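Local coordinates for inactive poly [ADP-ribose] polymerase RCD1 (Arabidopsis thaliana, PDB 5NGO), which resembles poly(ADP-ribose) polymerases but is inactive as one, and is bound by a downy mildew effector that thereby suppresses plant immunity, at residues A[67-71]-A[72-76]; A[75-79]-A[80-84]. One frame throughout, in Å; residues are numbered along the deposited sequence.

Contact 1: A[67-71]-A[72-76]; sequences LPAKR and EVLSA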
loop_
_atom_site.group_PDB
_atom_site.type_symbol
_atom_site.label_atom_id
_atom_site.label_comp_id
_atom_site.label_asym_id
_atom_site.label_seq_id
_atom_site.Cartn_x
_atom_site.Cartn_y
_atom_site.Cartn_z
ATOM N N LEU A 67 2.135 -1.064 2.668
ATOM C CA LEU A 67 3.083 -1.621 1.725
ATOM C C LEU A 67 4.378 -1.978 2.458
ATOM O O LEU A 67 5.052 -1.084 2.974
ATOM C CB LEU A 67 3.378 -0.573 0.624
ATOM C CG LEU A 67 4.369 -0.991 -0.464
ATOM C CD1 LEU A 67 3.877 -2.212 -1.247
ATOM C CD2 LEU A 67 4.561 0.188 -1.424
ATOM N N PRO A 68 4.749 -3.258 2.518
ATOM C CA PRO A 68 6.052 -3.615 3.097
ATOM C C PRO A 68 7.192 -3.016 2.327
ATOM O O PRO A 68 7.167 -3.040 1.070
ATOM C CB PRO A 68 6.085 -5.136 3.012
ATOM C CG PRO A 68 4.642 -5.569 2.811
ATOM C CD PRO A 68 3.967 -4.454 2.134
ATOM N N ALA A 69 8.165 -2.443 3.031
ATOM C CA ALA A 69 9.302 -1.798 2.384
ATOM C C ALA A 69 10.600 -2.226 3.046
ATOM O O ALA A 69 10.620 -3.173 3.826
ATOM C CB ALA A 69 9.126 -0.285 2.447
ATOM N N LYS A 70 11.685 -1.550 2.715
ATOM C CA LYS A 70 12.973 -1.731 3.358
ATOM C C LYS A 70 13.692 -0.401 3.301
ATOM O O LYS A 70 13.377 0.434 2.438
ATOM C CB LYS A 70 13.781 -2.838 2.679
ATOM C CG LYS A 70 13.850 -2.687 1.164
ATOM C CD LYS A 70 14.503 -3.890 0.541
ATOM C CE LYS A 70 14.010 -4.134 -0.891
ATOM N NZ LYS A 70 14.678 -5.327 -1.483
ATOM N N ARG A 71 14.666 -0.201 4.186
ATOM C CA ARG A 71 15.442 1.047 4.237
ATOM C C ARG A 71 15.985 1.460 2.848
ATOM O O ARG A 71 15.870 2.621 2.455
ATOM C CB ARG A 71 16.579 0.941 5.252
ATOM C CG ARG A 71 17.643 2.031 5.176
ATOM C CD ARG A 71 18.449 2.140 6.465
ATOM N NE ARG A 71 19.474 1.092 6.557
ATOM C CZ ARG A 71 20.607 1.032 5.840
ATOM N NH1 ARG A 71 20.901 1.955 4.919
ATOM N NH2 ARG A 71 21.431 0.001 6.022
ATOM N N GLU A 72 16.527 0.497 2.104
ATOM C CA GLU A 72 17.209 0.766 0.837
ATOM C C GLU A 72 16.347 1.390 -0.281
ATOM O O GLU A 72 16.865 2.163 -1.089
ATOM C CB GLU A 72 17.920 -0.505 0.318
ATOM C CG GLU A 72 19.151 -0.934 1.134
ATOM C CD GLU A 72 19.540 -2.410 0.966
ATOM O OE1 GLU A 72 19.219 -3.008 -0.092
ATOM O OE2 GLU A 72 20.180 -2.979 1.895
ATOM N N VAL A 73 15.039 1.094 -0.325
ATOM C CA VAL A 73 14.152 1.613 -1.385
ATOM C C VAL A 73 13.470 2.958 -1.067
ATOM O O VAL A 73 12.933 3.592 -1.975
ATOM C CB VAL A 73 13.068 0.565 -1.772
ATOM C CG1 VAL A 73 11.925 0.547 -0.756
ATOM C CG2 VAL A 73 12.556 0.794 -3.195
ATOM N N LEU A 74 13.499 3.398 0.192
ATOM C CA LEU A 74 12.817 4.635 0.619
ATOM C C LEU A 74 13.269 5.875 -0.147
ATOM O O LEU A 74 12.442 6.659 -0.608
ATOM C CB LEU A 74 13.039 4.907 2.106
ATOM C CG LEU A 74 12.441 3.933 3.127
ATOM C CD1 LEU A 74 12.685 4.499 4.524
ATOM C CD2 LEU A 74 10.952 3.692 2.894
ATOM N N SER A 75 14.587 6.050 -0.245
ATOM C CA SER A 75 15.193 7.148 -0.999
ATOM C C SER A 75 14.654 7.250 -2.441
ATOM O O SER A 75 14.298 8.330 -2.893
ATOM C CB SER A 75 16.727 6.997 -1.005
ATOM O OG SER A 75 17.319 7.711 -2.078
ATOM N N ALA A 76 14.583 6.120 -3.137
ATOM C CA ALA A 76 14.149 6.081 -4.534
ATOM C C ALA A 76 12.645 6.363 -4.741
ATOM O O ALA A 76 12.276 7.016 -5.714
ATOM C CB ALA A 76 14.517 4.740 -5.158
#
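K70 and V73 are joined by a backbone bond in the turn where strand 62-68 of the PARP-type fold gives way to a short, weakly bonded helix. V73 N gives its hydrogen to K70 O over 3.3 Å, with an N-H...O angle of 145°. One residue on, L74 N makes a weaker bond to R71 O, so both bonds have the i to i+3 spacing of a tight helical turn.

A69 is small enough to sit under this turn: its CB faces V73 CG1 at 4.3 Å and L74 CD2 at 4.4 Å. V73, buried and resting on F88, places CG1 between its own backbone N and carbonyl carbon (chi1 79°), which brings that methyl to 3.5 Å from K70 O. L74 reaches back alongside the turn towards Y122 of strand 121-129. The charged residues suit the outer surface: R71 extends away from the turn to a salt bridge with E117, while K70 NZ stays 5.3 Å from E72 OE1, an attraction through space at most. L74 CG lies 3.7 Å from K70 O.

Contact 2: A[75-79]-A[80-84]; sequences SAVMM and QGLGV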
loop_
_atom_site.group_PDB
_atom_site.type_symbol
_atom_site.label_atom_id
_atom_site.label_comp_id
_atom_site.label_asym_id
_atom_site.label_seq_id
_atom_site.Cartn_x
_atom_site.Cartn_y
_atom_site.Cartn_z
ATOM N N SER A 75 14.587 6.050 -0.245
ATOM C CA SER A 75 15.193 7.148 -0.999
ATOM C C SER A 75 14.654 7.250 -2.441
ATOM O O SER A 75 14.298 8.330 -2.893
ATOM C CB SER A 75 16.727 6.997 -1.005
ATOM O OG SER A 75 17.319 7.711 -2.078
ATOM N N ALA A 76 14.583 6.120 -3.137
ATOM C CA ALA A 76 14.149 6.081 -4.534
ATOM C C ALA A 76 12.645 6.363 -4.741
ATOM O O ALA A 76 12.276 7.016 -5.714
ATOM C CB ALA A 76 14.517 4.740 -5.158
ATOM N N VAL A 77 11.793 5.919 -3.815
ATOM C CA VAL A 77 10.350 5.742 -4.101
ATOM C C VAL A 77 9.561 6.893 -4.706
ATOM O O VAL A 77 8.756 6.647 -5.497
ATOM C CB VAL A 77 9.605 5.195 -2.860
ATOM C CG1 VAL A 77 9.234 6.313 -1.889
ATOM C CG2 VAL A 77 8.374 4.395 -3.269
ATOM N N MET A 78 9.891 8.142 -4.365
ATOM C CA MET A 78 9.148 9.306 -4.860
ATOM C C MET A 78 9.475 9.713 -6.287
ATOM O O MET A 78 8.567 10.011 -7.048
ATOM C CB MET A 78 9.305 10.505 -3.914
ATOM C CG MET A 78 8.530 10.294 -2.585
ATOM S SD MET A 78 6.749 10.656 -2.877
ATOM C CE MET A 78 5.961 9.299 -2.015
ATOM N N MET A 79 10.749 9.754 -6.643
ATOM C CA MET A 79 11.174 10.316 -7.942
ATOM C C MET A 79 10.984 9.341 -9.117
ATOM O O MET A 79 10.475 9.741 -10.165
ATOM C CB MET A 79 12.635 10.768 -7.861
ATOM C CG MET A 79 13.062 11.717 -8.978
ATOM S SD MET A 79 14.402 12.833 -8.542
ATOM C CE MET A 79 15.535 11.820 -7.577
ATOM N N GLN A 80 11.378 8.088 -8.931
ATOM C CA GLN A 80 11.347 7.092 -9.999
ATOM C C GLN A 80 10.117 6.164 -9.975
ATOM O O GLN A 80 9.913 5.388 -10.896
ATOM C CB GLN A 80 12.645 6.280 -9.992
ATOM C CG GLN A 80 13.897 7.133 -10.119
ATOM C CD GLN A 80 15.022 6.595 -9.275
ATOM O OE1 GLN A 80 15.741 7.347 -8.604
ATOM N NE2 GLN A 80 15.220 5.280 -9.326
ATOM N N GLY A 81 9.300 6.259 -8.929
ATOM C CA GLY A 81 8.087 5.457 -8.778
ATOM C C GLY A 81 8.170 4.183 -7.936
ATOM O O GLY A 81 9.159 3.930 -7.230
ATOM N N LEU A 82 7.073 3.432 -7.962
ATOM C CA LEU A 82 6.980 2.148 -7.263
ATOM C C LEU A 82 7.638 1.013 -8.051
ATOM O O LEU A 82 7.841 -0.089 -7.499
ATOM C CB LEU A 82 5.523 1.750 -6.993
ATOM C CG LEU A 82 4.771 2.326 -5.817
ATOM C CD1 LEU A 82 5.555 2.208 -4.518
ATOM C CD2 LEU A 82 4.429 3.783 -6.102
ATOM N N GLY A 83 7.980 1.252 -9.324
ATOM C CA GLY A 83 8.641 0.239 -10.122
ATOM C C GLY A 83 10.134 0.219 -9.938
ATOM O O GLY A 83 10.856 0.147 -10.928
ATOM N N VAL A 84 10.614 0.250 -8.695
ATOM C CA VAL A 84 12.045 0.140 -8.442
ATOM C C VAL A 84 12.479 -1.264 -8.856
ATOM O O VAL A 84 13.532 -1.471 -9.477
ATOM C CB VAL A 84 12.401 0.407 -6.964
ATOM C CG1 VAL A 84 13.880 0.113 -6.694
ATOM C CG2 VAL A 84 12.056 1.856 -6.589
#
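V77 and L82 meet side by side across a glycine-ended helical turn of the PARP-type fold, where the chain leaves the short helix 77-80 for the loop that leads to strand 89-91. From V77 CB the side chain forks at once. With chi1 at 83°, CG1 takes the place between the backbone N and the carbonyl carbon, and CG2 is left anti to the N. CB itself stays clear of the loop, and CG2 does the touching: it packs on L82 CD1 at 3.8 Å and comes within 4.1 Å of G81 O. A branched, apolar residue fits this buried place, since the side chain of V77 also rests on F34, while L82 lies against F88 and M170.

G81 is the first residue to leave helical backbone angles, and its positive phi of 96° suits glycine, because a CB here would be jammed against the preceding carbonyl oxygen. G81 N makes a weak, bent bond to V77 O (3.5 Å, 124°), a loose finish to the turn. Beyond it, G83 is the centre of an inverse gamma turn, with V84 N weakly bonded to L82 O.

That reversal brings V84 back toward A76, whose small methyl meets one branch of the valine. On the other face M78 packs on I38 and A39 of helix 37-57, and its carbonyl O is held by R42 NE. V84 CG2 ends 4.1 Å from A76 CB.

Contact 1 comes first along the chain and contact 2 takes over from it, with S75 and A76 common to both; their centres are about 9 Å apart on the same side of the chain's centre. Together they carry the chain from strand 62-68 through helices 71-74 and 77-80, which follow each other, into the loop before strand 89-91. The loop of contact 2 folds back onto contact 1: V73 CG2 packs on V84 CG2 at 3.6 Å, and L67 CD2 on L82 CD1 at 3.8 Å. Contact 1 rests on strand 121-129 of the central sheet, and contact 2 on helix 37-57 and strand 174-182, so the connection packs between that helix and the sheet within the PARP-type domain.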